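Local coordinates for AimR transcriptional regulator (Bacillus phage phi3T, PDB 5ZVV), which activates transcription of the aimX locus as a homodimer and lets the phage choose lysis or lysogeny, its activity being switched off by the arbitrium peptide, at residues S110-K115 with I142-M147; K115-H120 with L148-A153; E245-Y250 with G268-L273. All coordinates share one frame; numbering follows the deposited sequence.

Interaction 1: residues S110-K115 with I142-M147; sequences SQEWGK and IKSAEM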
ATOM      1  N   SER A 110      26.783  16.024 -10.187  1.00 25.03           N
ATOM      2  CA  SER A 110      26.589  15.163 -11.349  1.00 24.20           C
ATOM      3  C   SER A 110      26.591  13.693 -10.953  1.00 23.20           C
ATOM      4  O   SER A 110      25.756  12.916 -11.429  1.00 22.72           O
ATOM      5  CB  SER A 110      27.666  15.438 -12.398  1.00 27.67           C
ATOM      6  OG  SER A 110      27.463  16.693 -13.021  1.00 25.78           O
ATOM      7  N   GLN A 111      27.520  13.290 -10.080  1.00 20.40           N
ATOM      8  CA  GLN A 111      27.527  11.913  -9.592  1.00 27.14           C
ATOM      9  C   GLN A 111      26.222  11.575  -8.885  1.00 28.13           C
ATOM     10  O   GLN A 111      25.689  10.470  -9.040  1.00 24.61           O
ATOM     11  CB  GLN A 111      28.706  11.691  -8.646  1.00 31.87           C
ATOM     12  CG  GLN A 111      30.070  11.846  -9.279  1.00 30.10           C
ATOM     13  CD  GLN A 111      31.191  11.649  -8.277  1.00 36.83           C
ATOM     14  OE1 GLN A 111      30.956  11.233  -7.140  1.00 33.45           O
ATOM     15  NE2 GLN A 111      32.418  11.949  -8.692  1.00 32.32           N
ATOM     16  N   GLU A 112      25.697  12.517  -8.102  1.00 26.13           N
ATOM     17  CA  GLU A 112      24.455  12.293  -7.376  1.00 21.65           C
ATOM     18  C   GLU A 112      23.287  12.097  -8.335  1.00 23.79           C
ATOM     19  O   GLU A 112      22.492  11.160  -8.184  1.00 27.38           O
ATOM     20  CB  GLU A 112      24.212  13.472  -6.433  1.00 24.82           C
ATOM     21  CG  GLU A 112      22.820  13.582  -5.860  1.00 29.45           C
ATOM     22  CD  GLU A 112      22.688  14.789  -4.957  1.00 32.32           C
ATOM     23  OE1 GLU A 112      23.656  15.085  -4.226  1.00 31.92           O
ATOM     24  OE2 GLU A 112      21.631  15.452  -4.991  1.00 32.64           O
ATOM     25  N   TRP A 113      23.171  12.977  -9.335  1.00 18.78           N
ATOM     26  CA  TRP A 113      22.147  12.804 -10.362  1.00 20.45           C
ATOM     27  C   TRP A 113      22.294  11.460 -11.061  1.00 25.29           C
ATOM     28  O   TRP A 113      21.303  10.762 -11.302  1.00 29.51           O
ATOM     29  CB  TRP A 113      22.230  13.936 -11.384  1.00 18.96           C
ATOM     30  CG  TRP A 113      21.578  15.207 -10.949  1.00 26.74           C
ATOM     31  CD1 TRP A 113      21.912  15.975  -9.871  1.00 23.36           C
ATOM     32  CD2 TRP A 113      20.490  15.875 -11.599  1.00 25.88           C
ATOM     33  NE1 TRP A 113      21.092  17.076  -9.804  1.00 27.14           N
ATOM     34  CE2 TRP A 113      20.211  17.038 -10.853  1.00 26.10           C
ATOM     35  CE3 TRP A 113      19.721  15.600 -12.736  1.00 22.51           C
ATOM     36  CZ2 TRP A 113      19.196  17.928 -11.208  1.00 20.73           C
ATOM     37  CZ3 TRP A 113      18.716  16.484 -13.089  1.00 25.10           C
ATOM     38  CH2 TRP A 113      18.461  17.635 -12.325  1.00 22.71           C
ATOM     39  N   GLY A 114      23.530  11.083 -11.392  1.00 18.39           N
ATOM     40  CA  GLY A 114      23.747   9.821 -12.075  1.00 27.45           C
ATOM     41  C   GLY A 114      23.337   8.629 -11.236  1.00 24.90           C
ATOM     42  O   GLY A 114      22.785   7.656 -11.752  1.00 27.31           O
ATOM     43  N   LYS A 115      23.592   8.692  -9.928  1.00 26.59           N
ATOM     44  CA  LYS A 115      23.237   7.578  -9.057  1.00 25.69           C
ATOM     45  C   LYS A 115      21.732   7.495  -8.852  1.00 24.59           C
ATOM     46  O   LYS A 115      21.161   6.398  -8.844  1.00 27.44           O
ATOM     47  CB  LYS A 115      23.968   7.709  -7.720  1.00 26.66           C
ATOM     48  CG  LYS A 115      25.453   7.387  -7.815  1.00 34.79           C
ATOM     49  CD  LYS A 115      26.288   8.226  -6.856  1.00 34.06           C
ATOM     50  CE  LYS A 115      26.003   7.890  -5.406  1.00 41.70           C
ATOM     51  NZ  LYS A 115      26.805   8.739  -4.481  1.00 50.04           N
ATOM     52  N   ILE A 142      22.140  12.402  -0.633  1.00 38.70           N
ATOM     53  CA  ILE A 142      21.582  13.326  -1.613  1.00 38.15           C
ATOM     54  C   ILE A 142      21.512  14.725  -1.017  1.00 33.63           C
ATOM     55  O   ILE A 142      20.927  14.935   0.053  1.00 33.32           O
ATOM     56  CB  ILE A 142      20.198  12.841  -2.072  1.00 35.37           C
ATOM     57  CG1 ILE A 142      20.315  11.448  -2.701  1.00 32.81           C
ATOM     58  CG2 ILE A 142      19.571  13.834  -3.041  1.00 33.64           C
ATOM     59  CD1 ILE A 142      18.988  10.791  -2.983  1.00 33.64           C
ATOM     60  N   LYS A 143      22.106  15.690  -1.715  1.00 33.21           N
ATOM     61  CA  LYS A 143      22.196  17.070  -1.247  1.00 35.01           C
ATOM     62  C   LYS A 143      21.325  18.036  -2.033  1.00 32.96           C
ATOM     63  O   LYS A 143      20.662  18.885  -1.434  1.00 37.22           O
ATOM     64  CB  LYS A 143      23.648  17.559  -1.313  1.00 40.16           C
ATOM     65  CG  LYS A 143      24.676  16.608  -0.725  1.00 42.44           C
ATOM     66  CD  LYS A 143      24.640  16.602   0.789  1.00 41.17           C
ATOM     67  CE  LYS A 143      25.884  15.932   1.352  1.00 46.08           C
ATOM     68  NZ  LYS A 143      25.929  15.986   2.840  1.00 57.08           N
ATOM     69  N   SER A 144      21.324  17.938  -3.360  1.00 32.02           N
ATOM     70  CA  SER A 144      20.582  18.884  -4.181  1.00 27.35           C
ATOM     71  C   SER A 144      19.084  18.719  -3.969  1.00 26.12           C
ATOM     72  O   SER A 144      18.585  17.607  -3.781  1.00 25.35           O
ATOM     73  CB  SER A 144      20.916  18.685  -5.660  1.00 31.51           C
ATOM     74  OG  SER A 144      20.323  17.497  -6.152  1.00 28.24           O
ATOM     75  N   ALA A 145      18.366  19.843  -4.004  1.00 28.22           N
ATOM     76  CA  ALA A 145      16.913  19.801  -3.878  1.00 28.93           C
ATOM     77  C   ALA A 145      16.297  18.928  -4.966  1.00 25.93           C
ATOM     78  O   ALA A 145      15.492  18.032  -4.677  1.00 27.26           O
ATOM     79  CB  ALA A 145      16.346  21.218  -3.932  1.00 25.11           C
ATOM     80  N   GLU A 146      16.689  19.162  -6.222  1.00 25.92           N
ATOM     81  CA  GLU A 146      16.135  18.423  -7.354  1.00 23.13           C
ATOM     82  C   GLU A 146      16.143  16.921  -7.099  1.00 22.59           C
ATOM     83  O   GLU A 146      15.103  16.257  -7.170  1.00 25.59           O
ATOM     84  CB  GLU A 146      16.915  18.755  -8.629  1.00 24.66           C
ATOM     85  CG  GLU A 146      16.728  20.177  -9.136  1.00 25.04           C
ATOM     86  CD  GLU A 146      17.630  21.175  -8.441  1.00 26.50           C
ATOM     87  OE1 GLU A 146      18.528  20.747  -7.686  1.00 32.55           O
ATOM     88  OE2 GLU A 146      17.441  22.392  -8.652  1.00 30.57           O
HETATM   89  N   MSE A 147      17.306  16.372  -6.775  1.00 23.05           N
HETATM   90  CA  MSE A 147      17.395  14.936  -6.568  1.00 26.04           C
HETATM   91  C   MSE A 147      16.662  14.523  -5.300  1.00 30.53           C
HETATM   92  O   MSE A 147      16.011  13.475  -5.283  1.00 29.14           O
HETATM   93  CB  MSE A 147      18.852  14.482  -6.545  1.00 27.08           C
HETATM   94  CG  MSE A 147      19.469  14.401  -7.943  1.00 25.35           C
HETATM   95 SE   MSE A 147      18.333  13.475  -9.257  1.00 32.86          SE
HETATM   96  CE  MSE A 147      17.406  15.006 -10.059  1.00 22.30           C
TER
HETATM   97  O   HOH W   1      21.199  19.809  -9.116  1.00 25.66           O

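Interaction 2: residues K115-H120 with L148-A153; sequences KVYSLH and LFFSNA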
ATOM      1  N   LYS A 115      23.592   8.692  -9.928  1.00 26.59           N
ATOM      2  CA  LYS A 115      23.237   7.578  -9.057  1.00 25.69           C
ATOM      3  C   LYS A 115      21.732   7.495  -8.852  1.00 24.59           C
ATOM      4  O   LYS A 115      21.161   6.398  -8.844  1.00 27.44           O
ATOM      5  CB  LYS A 115      23.968   7.709  -7.720  1.00 26.66           C
ATOM      6  CG  LYS A 115      25.453   7.387  -7.815  1.00 34.79           C
ATOM      7  CD  LYS A 115      26.288   8.226  -6.856  1.00 34.06           C
ATOM      8  CE  LYS A 115      26.003   7.890  -5.406  1.00 41.70           C
ATOM      9  NZ  LYS A 115      26.805   8.739  -4.481  1.00 50.04           N
ATOM     10  N   VAL A 116      21.067   8.644  -8.700  1.00 26.12           N
ATOM     11  CA  VAL A 116      19.621   8.634  -8.497  1.00 24.10           C
ATOM     12  C   VAL A 116      18.909   8.155  -9.756  1.00 24.87           C
ATOM     13  O   VAL A 116      18.005   7.315  -9.693  1.00 22.94           O
ATOM     14  CB  VAL A 116      19.126  10.023  -8.057  1.00 24.82           C
ATOM     15  CG1 VAL A 116      17.606  10.047  -7.993  1.00 21.74           C
ATOM     16  CG2 VAL A 116      19.715  10.385  -6.705  1.00 24.37           C
ATOM     17  N   TYR A 117      19.306   8.676 -10.921  1.00 18.92           N
ATOM     18  CA  TYR A 117      18.692   8.218 -12.162  1.00 20.70           C
ATOM     19  C   TYR A 117      19.064   6.775 -12.470  1.00 28.03           C
ATOM     20  O   TYR A 117      18.278   6.053 -13.097  1.00 24.34           O
ATOM     21  CB  TYR A 117      19.083   9.135 -13.320  1.00 23.33           C
ATOM     22  CG  TYR A 117      18.215  10.369 -13.406  1.00 25.54           C
ATOM     23  CD1 TYR A 117      18.464  11.477 -12.606  1.00 22.28           C
ATOM     24  CD2 TYR A 117      17.134  10.419 -14.276  1.00 24.69           C
ATOM     25  CE1 TYR A 117      17.665  12.604 -12.677  1.00 21.91           C
ATOM     26  CE2 TYR A 117      16.331  11.541 -14.353  1.00 24.82           C
ATOM     27  CZ  TYR A 117      16.600  12.628 -13.552  1.00 20.26           C
ATOM     28  OH  TYR A 117      15.803  13.743 -13.634  1.00 17.01           O
ATOM     29  N   SER A 118      20.245   6.335 -12.037  1.00 23.82           N
ATOM     30  CA  SER A 118      20.594   4.925 -12.166  1.00 27.43           C
ATOM     31  C   SER A 118      19.644   4.057 -11.351  1.00 27.79           C
ATOM     32  O   SER A 118      19.172   3.019 -11.833  1.00 24.93           O
ATOM     33  CB  SER A 118      22.042   4.700 -11.732  1.00 26.40           C
ATOM     34  OG  SER A 118      22.432   3.359 -11.956  1.00 32.56           O
ATOM     35  N   LEU A 119      19.345   4.472 -10.113  1.00 24.63           N
ATOM     36  CA  LEU A 119      18.352   3.755  -9.315  1.00 22.86           C
ATOM     37  C   LEU A 119      16.988   3.772  -9.990  1.00 25.64           C
ATOM     38  O   LEU A 119      16.293   2.749 -10.028  1.00 23.25           O
ATOM     39  CB  LEU A 119      18.257   4.363  -7.915  1.00 24.13           C
ATOM     40  CG  LEU A 119      19.474   4.234  -6.999  1.00 27.91           C
ATOM     41  CD1 LEU A 119      19.194   4.900  -5.665  1.00 37.06           C
ATOM     42  CD2 LEU A 119      19.842   2.776  -6.803  1.00 31.42           C
ATOM     43  N   HIS A 120      16.590   4.932 -10.518  1.00 23.77           N
ATOM     44  CA  HIS A 120      15.330   5.057 -11.248  1.00 24.65           C
ATOM     45  C   HIS A 120      15.246   4.036 -12.378  1.00 24.18           C
ATOM     46  O   HIS A 120      14.231   3.345 -12.544  1.00 21.09           O
ATOM     47  CB  HIS A 120      15.209   6.486 -11.785  1.00 22.23           C
ATOM     48  CG  HIS A 120      14.041   6.708 -12.693  1.00 18.99           C
ATOM     49  ND1 HIS A 120      12.754   6.351 -12.356  1.00 25.51           N
ATOM     50  CD2 HIS A 120      13.963   7.280 -13.919  1.00 20.77           C
ATOM     51  CE1 HIS A 120      11.935   6.678 -13.339  1.00 22.65           C
ATOM     52  NE2 HIS A 120      12.643   7.244 -14.300  1.00 20.93           N
ATOM     53  N   LEU A 148      16.724  15.365  -4.260  1.00 29.45           N
ATOM     54  CA  LEU A 148      15.891  15.125  -3.085  1.00 30.37           C
ATOM     55  C   LEU A 148      14.433  14.981  -3.494  1.00 29.53           C
ATOM     56  O   LEU A 148      13.702  14.144  -2.951  1.00 27.12           O
ATOM     57  CB  LEU A 148      16.051  16.258  -2.070  1.00 28.12           C
ATOM     58  CG  LEU A 148      17.290  16.242  -1.171  1.00 32.74           C
ATOM     59  CD1 LEU A 148      17.370  17.530  -0.360  1.00 36.19           C
ATOM     60  CD2 LEU A 148      17.278  15.025  -0.258  1.00 33.10           C
ATOM     61  N   PHE A 149      14.006  15.774  -4.477  1.00 27.42           N
ATOM     62  CA  PHE A 149      12.674  15.610  -5.039  1.00 25.11           C
ATOM     63  C   PHE A 149      12.573  14.302  -5.813  1.00 24.60           C
ATOM     64  O   PHE A 149      11.694  13.472  -5.542  1.00 26.57           O
ATOM     65  CB  PHE A 149      12.349  16.809  -5.935  1.00 27.29           C
ATOM     66  CG  PHE A 149      10.938  16.829  -6.455  1.00 23.58           C
ATOM     67  CD1 PHE A 149      10.590  16.120  -7.593  1.00 21.75           C
ATOM     68  CD2 PHE A 149       9.965  17.582  -5.822  1.00 31.97           C
ATOM     69  CE1 PHE A 149       9.296  16.145  -8.077  1.00 27.80           C
ATOM     70  CE2 PHE A 149       8.669  17.615  -6.303  1.00 32.83           C
ATOM     71  CZ  PHE A 149       8.336  16.891  -7.433  1.00 25.71           C
ATOM     72  N   PHE A 150      13.498  14.079  -6.754  1.00 26.28           N
ATOM     73  CA  PHE A 150      13.310  12.998  -7.716  1.00 22.26           C
ATOM     74  C   PHE A 150      13.499  11.631  -7.078  1.00 22.29           C
ATOM     75  O   PHE A 150      12.831  10.669  -7.473  1.00 26.43           O
ATOM     76  CB  PHE A 150      14.258  13.165  -8.906  1.00 20.82           C
ATOM     77  CG  PHE A 150      13.941  12.256 -10.059  1.00 24.47           C
ATOM     78  CD1 PHE A 150      12.855  12.514 -10.881  1.00 21.80           C
ATOM     79  CD2 PHE A 150      14.720  11.140 -10.316  1.00 25.01           C
ATOM     80  CE1 PHE A 150      12.554  11.680 -11.939  1.00 22.65           C
ATOM     81  CE2 PHE A 150      14.427  10.301 -11.374  1.00 22.13           C
ATOM     82  CZ  PHE A 150      13.340  10.571 -12.187  1.00 21.12           C
ATOM     83  N   SER A 151      14.389  11.521  -6.090  1.00 20.73           N
ATOM     84  CA  SER A 151      14.534  10.258  -5.378  1.00 24.77           C
ATOM     85  C   SER A 151      13.243   9.845  -4.688  1.00 28.80           C
ATOM     86  O   SER A 151      13.097   8.674  -4.321  1.00 28.65           O
ATOM     87  CB  SER A 151      15.669  10.349  -4.356  1.00 25.59           C
ATOM     88  OG  SER A 151      15.403  11.340  -3.382  1.00 27.82           O
ATOM     89  N   ASN A 152      12.302  10.773  -4.504  1.00 23.58           N
ATOM     90  CA  ASN A 152      10.980  10.423  -4.006  1.00 25.86           C
ATOM     91  C   ASN A 152       9.953  10.281  -5.121  1.00 28.56           C
ATOM     92  O   ASN A 152       9.177   9.319  -5.124  1.00 22.93           O
ATOM     93  CB  ASN A 152      10.508  11.464  -2.988  1.00 24.32           C
ATOM     94  CG  ASN A 152      11.223  11.333  -1.659  1.00 30.97           C
ATOM     95  OD1 ASN A 152      10.937  10.427  -0.879  1.00 34.55           O
ATOM     96  ND2 ASN A 152      12.165  12.232  -1.397  1.00 36.39           N
ATOM     97  N   ALA A 153       9.952  11.208  -6.084  1.00 26.00           N
ATOM     98  CA  ALA A 153       8.994  11.140  -7.183  1.00 27.55           C
ATOM     99  C   ALA A 153       9.159   9.865  -8.002  1.00 26.92           C
ATOM    100  O   ALA A 153       8.171   9.321  -8.509  1.00 26.77           O
ATOM    101  CB  ALA A 153       9.142  12.370  -8.081  1.00 21.62           C
TER

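Interaction 3: residues E245-Y250 with G268-L273; sequences EAKKAY and GALCFL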
ATOM      1  N   GLU A 245     -16.389  13.096 -28.396  1.00 24.82           N
ATOM      2  CA  GLU A 245     -15.400  13.867 -27.647  1.00 26.01           C
ATOM      3  C   GLU A 245     -14.223  12.996 -27.221  1.00 22.34           C
ATOM      4  O   GLU A 245     -13.064  13.422 -27.314  1.00 28.49           O
ATOM      5  CB  GLU A 245     -16.056  14.530 -26.436  1.00 27.58           C
ATOM      6  CG  GLU A 245     -16.986  15.675 -26.809  1.00 29.10           C
ATOM      7  CD  GLU A 245     -16.274  16.762 -27.594  1.00 36.47           C
ATOM      8  OE1 GLU A 245     -15.130  17.107 -27.227  1.00 35.06           O
ATOM      9  OE2 GLU A 245     -16.852  17.264 -28.582  1.00 38.42           O
ATOM     10  N   ALA A 246     -14.502  11.778 -26.749  1.00 22.65           N
ATOM     11  CA  ALA A 246     -13.426  10.839 -26.439  1.00 24.64           C
ATOM     12  C   ALA A 246     -12.558  10.587 -27.664  1.00 21.07           C
ATOM     13  O   ALA A 246     -11.324  10.673 -27.599  1.00 18.86           O
ATOM     14  CB  ALA A 246     -14.009   9.525 -25.915  1.00 22.50           C
ATOM     15  N   LYS A 247     -13.196  10.289 -28.799  1.00 18.15           N
ATOM     16  CA  LYS A 247     -12.456  10.073 -30.037  1.00 20.52           C
ATOM     17  C   LYS A 247     -11.652  11.309 -30.420  1.00 23.06           C
ATOM     18  O   LYS A 247     -10.539  11.195 -30.944  1.00 20.57           O
ATOM     19  CB  LYS A 247     -13.422   9.690 -31.158  1.00 23.59           C
ATOM     20  CG  LYS A 247     -12.758   9.446 -32.502  1.00 20.76           C
ATOM     21  CD  LYS A 247     -13.793   9.118 -33.569  1.00 24.40           C
ATOM     22  CE  LYS A 247     -13.134   8.791 -34.902  1.00 30.09           C
ATOM     23  NZ  LYS A 247     -14.134   8.499 -35.965  1.00 33.72           N
ATOM     24  N   LYS A 248     -12.194  12.501 -30.153  1.00 29.69           N
ATOM     25  CA  LYS A 248     -11.482  13.725 -30.506  1.00 23.42           C
ATOM     26  C   LYS A 248     -10.226  13.898 -29.658  1.00 23.02           C
ATOM     27  O   LYS A 248      -9.182  14.327 -30.166  1.00 24.73           O
ATOM     28  CB  LYS A 248     -12.413  14.929 -30.361  1.00 29.77           C
ATOM     29  CG  LYS A 248     -11.930  16.174 -31.088  1.00 35.66           C
ATOM     30  CD  LYS A 248     -13.073  17.154 -31.335  1.00 44.55           C
ATOM     31  CE  LYS A 248     -13.650  17.678 -30.034  1.00 38.14           C
ATOM     32  NZ  LYS A 248     -14.734  18.677 -30.260  1.00 53.53           N
ATOM     33  N   ALA A 249     -10.301  13.560 -28.369  1.00 19.88           N
ATOM     34  CA  ALA A 249      -9.110  13.633 -27.522  1.00 24.82           C
ATOM     35  C   ALA A 249      -8.075  12.592 -27.938  1.00 20.35           C
ATOM     36  O   ALA A 249      -6.882  12.906 -28.087  1.00 23.83           O
ATOM     37  CB  ALA A 249      -9.501  13.454 -26.054  1.00 22.27           C
ATOM     38  N   TYR A 250      -8.515  11.343 -28.123  1.00 17.82           N
ATOM     39  CA  TYR A 250      -7.628  10.298 -28.626  1.00 20.96           C
ATOM     40  C   TYR A 250      -6.900  10.755 -29.884  1.00 20.33           C
ATOM     41  O   TYR A 250      -5.673  10.651 -29.980  1.00 21.04           O
ATOM     42  CB  TYR A 250      -8.422   9.024 -28.916  1.00 18.54           C
ATOM     43  CG  TYR A 250      -8.876   8.269 -27.691  1.00 17.31           C
ATOM     44  CD1 TYR A 250      -8.088   8.214 -26.549  1.00 18.58           C
ATOM     45  CD2 TYR A 250     -10.094   7.603 -27.681  1.00 17.51           C
ATOM     46  CE1 TYR A 250      -8.504   7.516 -25.430  1.00 19.82           C
ATOM     47  CE2 TYR A 250     -10.517   6.907 -26.569  1.00 17.08           C
ATOM     48  CZ  TYR A 250      -9.720   6.866 -25.448  1.00 18.11           C
ATOM     49  OH  TYR A 250     -10.149   6.170 -24.344  1.00 19.22           O
ATOM     50  N   GLY A 268      -5.485   1.013 -29.900  1.00 19.73           N
ATOM     51  CA  GLY A 268      -6.249   0.189 -28.976  1.00 17.33           C
ATOM     52  C   GLY A 268      -7.295   0.980 -28.214  1.00 18.90           C
ATOM     53  O   GLY A 268      -8.397   0.484 -27.959  1.00 18.13           O
ATOM     54  N   ALA A 269      -6.969   2.219 -27.840  1.00 16.75           N
ATOM     55  CA  ALA A 269      -7.952   3.066 -27.172  1.00 18.85           C
ATOM     56  C   ALA A 269      -9.139   3.345 -28.084  1.00 21.16           C
ATOM     57  O   ALA A 269     -10.297   3.272 -27.652  1.00 19.61           O
ATOM     58  CB  ALA A 269      -7.303   4.374 -26.720  1.00 15.99           C
ATOM     59  N   LEU A 270      -8.869   3.661 -29.354  1.00 20.06           N
ATOM     60  CA  LEU A 270      -9.959   3.920 -30.289  1.00 17.53           C
ATOM     61  C   LEU A 270     -10.737   2.651 -30.605  1.00 19.25           C
ATOM     62  O   LEU A 270     -11.947   2.709 -30.851  1.00 21.30           O
ATOM     63  CB  LEU A 270      -9.412   4.543 -31.571  1.00 17.56           C
ATOM     64  CG  LEU A 270      -8.953   5.996 -31.459  1.00 17.56           C
ATOM     65  CD1 LEU A 270      -8.073   6.383 -32.639  1.00 21.66           C
ATOM     66  CD2 LEU A 270     -10.164   6.915 -31.365  1.00 18.53           C
ATOM     67  N   CYS A 271     -10.060   1.503 -30.602  1.00 20.97           N
ATOM     68  CA  CYS A 271     -10.721   0.230 -30.859  1.00 20.21           C
ATOM     69  C   CYS A 271     -11.668  -0.128 -29.723  1.00 20.43           C
ATOM     70  O   CYS A 271     -12.814  -0.536 -29.956  1.00 21.31           O
ATOM     71  CB  CYS A 271      -9.672  -0.864 -31.061  1.00 26.65           C
ATOM     72  SG  CYS A 271     -10.348  -2.482 -31.455  1.00 18.82           S
ATOM     73  N   PHE A 272     -11.203   0.025 -28.482  1.00 19.34           N
ATOM     74  CA  PHE A 272     -12.083  -0.178 -27.338  1.00 22.32           C
ATOM     75  C   PHE A 272     -13.253   0.796 -27.372  1.00 19.20           C
ATOM     76  O   PHE A 272     -14.400   0.414 -27.124  1.00 15.95           O
ATOM     77  CB  PHE A 272     -11.305  -0.026 -26.032  1.00 22.21           C
ATOM     78  CG  PHE A 272     -12.121  -0.342 -24.811  1.00 20.06           C
ATOM     79  CD1 PHE A 272     -12.423  -1.656 -24.489  1.00 18.20           C
ATOM     80  CD2 PHE A 272     -12.592   0.670 -23.990  1.00 26.25           C
ATOM     81  CE1 PHE A 272     -13.177  -1.955 -23.365  1.00 21.37           C
ATOM     82  CE2 PHE A 272     -13.346   0.379 -22.863  1.00 21.49           C
ATOM     83  CZ  PHE A 272     -13.638  -0.936 -22.552  1.00 21.37           C
ATOM     84  N   LEU A 273     -12.976   2.067 -27.675  1.00 20.54           N
ATOM     85  CA  LEU A 273     -14.041   3.064 -27.728  1.00 18.12           C
ATOM     86  C   LEU A 273     -15.112   2.679 -28.745  1.00 21.19           C
ATOM     87  O   LEU A 273     -16.308   2.629 -28.420  1.00 22.38           O
ATOM     88  CB  LEU A 273     -13.453   4.431 -28.067  1.00 16.29           C
ATOM     89  CG  LEU A 273     -14.452   5.584 -28.109  1.00 24.26           C
ATOM     90  CD1 LEU A 273     -14.993   5.886 -26.715  1.00 19.40           C
ATOM     91  CD2 LEU A 273     -13.819   6.819 -28.736  1.00 22.74           C
TER
HETATM   92  O   HOH W   2     -10.710   3.628 -25.098  1.00 16.51           O

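Interaction 1: residues S110-K115 with I142-M147
A carboxylate clamp on the turn that leads into a Ser-capped helix start, beside a Met-aromatic contact, joins helix 108-124 to the beginning of helix 145-161. Glu112 spans the gap with CG anti to its backbone N (chi1 165°) and the chain extended beyond. Ser144 grips OE2 of Glu112 twice: its backbone N comes to the syn lone pair of OE2 at 3.0 Å, and its OG donates to OE2 from above the carboxylate plane at 2.7 Å. Lys143 N reaches Glu112 OE1 at 3.0 Å, nearly straight (169°) but also from above the plane. Three donors fix the carboxylate's rotation and, at a helix N-terminus, would probably favour its charged form. Ser144 OG in turn accepts from Met147 N at 3.3 Å. Met147, a selenomethionine here, bends at chi2 and chi3 so that its tip lies over one face of Trp113: CE is 3.3 Å from the centroid of the six-membered ring, and SE is 4.1 Å from that of the five-membered ring. A water accepts from Trp113 NE1 and donates to Glu146 OE1. Val83 and Ile185 also touch the indole. Ser144 is thus a classic helix N-cap, reinforced by an acid from the neighbouring helix.

Interaction 2: residues K115-H120 with L148-A153
Phe150 lays its ring over one face of Tyr117 in an offset stack, the centroids 4.4 Å apart and the planes only 12° from parallel. The overlap is partial: the CE2 rim of Phe150 comes over the Tyr117 ring, with Phe150 CE2 to Tyr117 CE2 at 3.7 Å. That same rim points into the face of His120, where Phe150 CZ meets His120 CD2 at 3.8 Å. The planes stand at 81°, so this second pair is T-shaped, with Phe150 giving the edge and His120 the face. Both Phe150 and His120 hold CG anti to the backbone N, while Tyr117 swings CG beside its N, which brings its ring across to Phe150. Val116 CG1 closes in on the edge of Phe150 at 3.9 Å from CD2, and also lies against the backbone N and CB of Ser151. The hydroxyl of Ser151 takes no share, being bonded to Met147 O one turn earlier in its own helix. Tyr117 OH is held by Glu84, so the stacked ring is tethered at its polar tip. Segments 115-120 and 148-153 run side by side and nearly parallel, their axes 8° apart and 9.9 Å at closest approach. Phe189 of helix 184-203 meets the Phe150 ring and touches Tyr117, while Glu84 belongs to helix 77-88; the buried aromatic cluster therefore sits among four helices of this all-helical chain.

Interaction 3: residues E245-Y250 with G268-L273
Tyr250 OH is gripped twice, by a hydrogen bond with Asn236 OD1 on helix 224-237 and by a water that donates to it at 2.7 Å. The same water gives its second hydrogen to Ala269 O at 2.6 Å, so the phenol is linked to the backbone of helix 260-277 as well as to helix 224-237. Held at its tip, the ring lies flat against Ala269, whose CB stands over one face, 3.8 Å from the ring centroid and 18° off the normal. Tyr250 has CG anti to its carbonyl carbon (chi1 -73°), which sends the ring across the gap between the helices. Leu270 and Leu273 pack about the other parts of this side chain. Leu270 slides past the tyrosine in the opposite direction, and its CD2 touches Tyr250 CB at 3.7 Å. Leu273 CD2 comes to the ring from its edge, near the ring plane, at 4.0 Å from Tyr250 CE2. Leu273 also works at the backbone level: its CD2 lies 3.5 Å from Lys247 N, while its CD1 meets Ala246 CB at 3.9 Å. Small alanines on both helices, Ala246 and Ala269, thus receive the larger side chains of the other. Lys247 contributes only the base of its extended chain, CB against Leu273 and CG against Leu270, as the rest leads away. The axes of the short segments pass 10.2 Å apart at 171°, nearly antiparallel. Two helices that follow one another in the chain and pack antiparallel through small and aliphatic residues form a helical hairpin, consistent with the antiparallel helix pairs of the TPR clan, to which the AimR family belongs.

How the interactions relate
Interactions 1 and 2 are successive levels of one interface between helix 108-124 and helix 145-161. Their centres lie about 8 Å apart and they share Lys115. Met147 CE, which covers Trp113 in interaction 1, also packs 3.6 Å from Tyr117 CE1 of interaction 2, and Ile142 CD1 meets Ser151 CB at 3.6 Å, so capped helix start and aromatic cluster are continuous. Phe189 of helix 184-203 touches both. Interaction 3 follows later in the chain, on the opposite side of the chain's centre: its centre is about 40 Å from that of interaction 1 and 34 Å from that of interaction 2. A bound glycerol, probably from crystallisation, lies about 4 Å from the side chain of Leu270 in interaction 3.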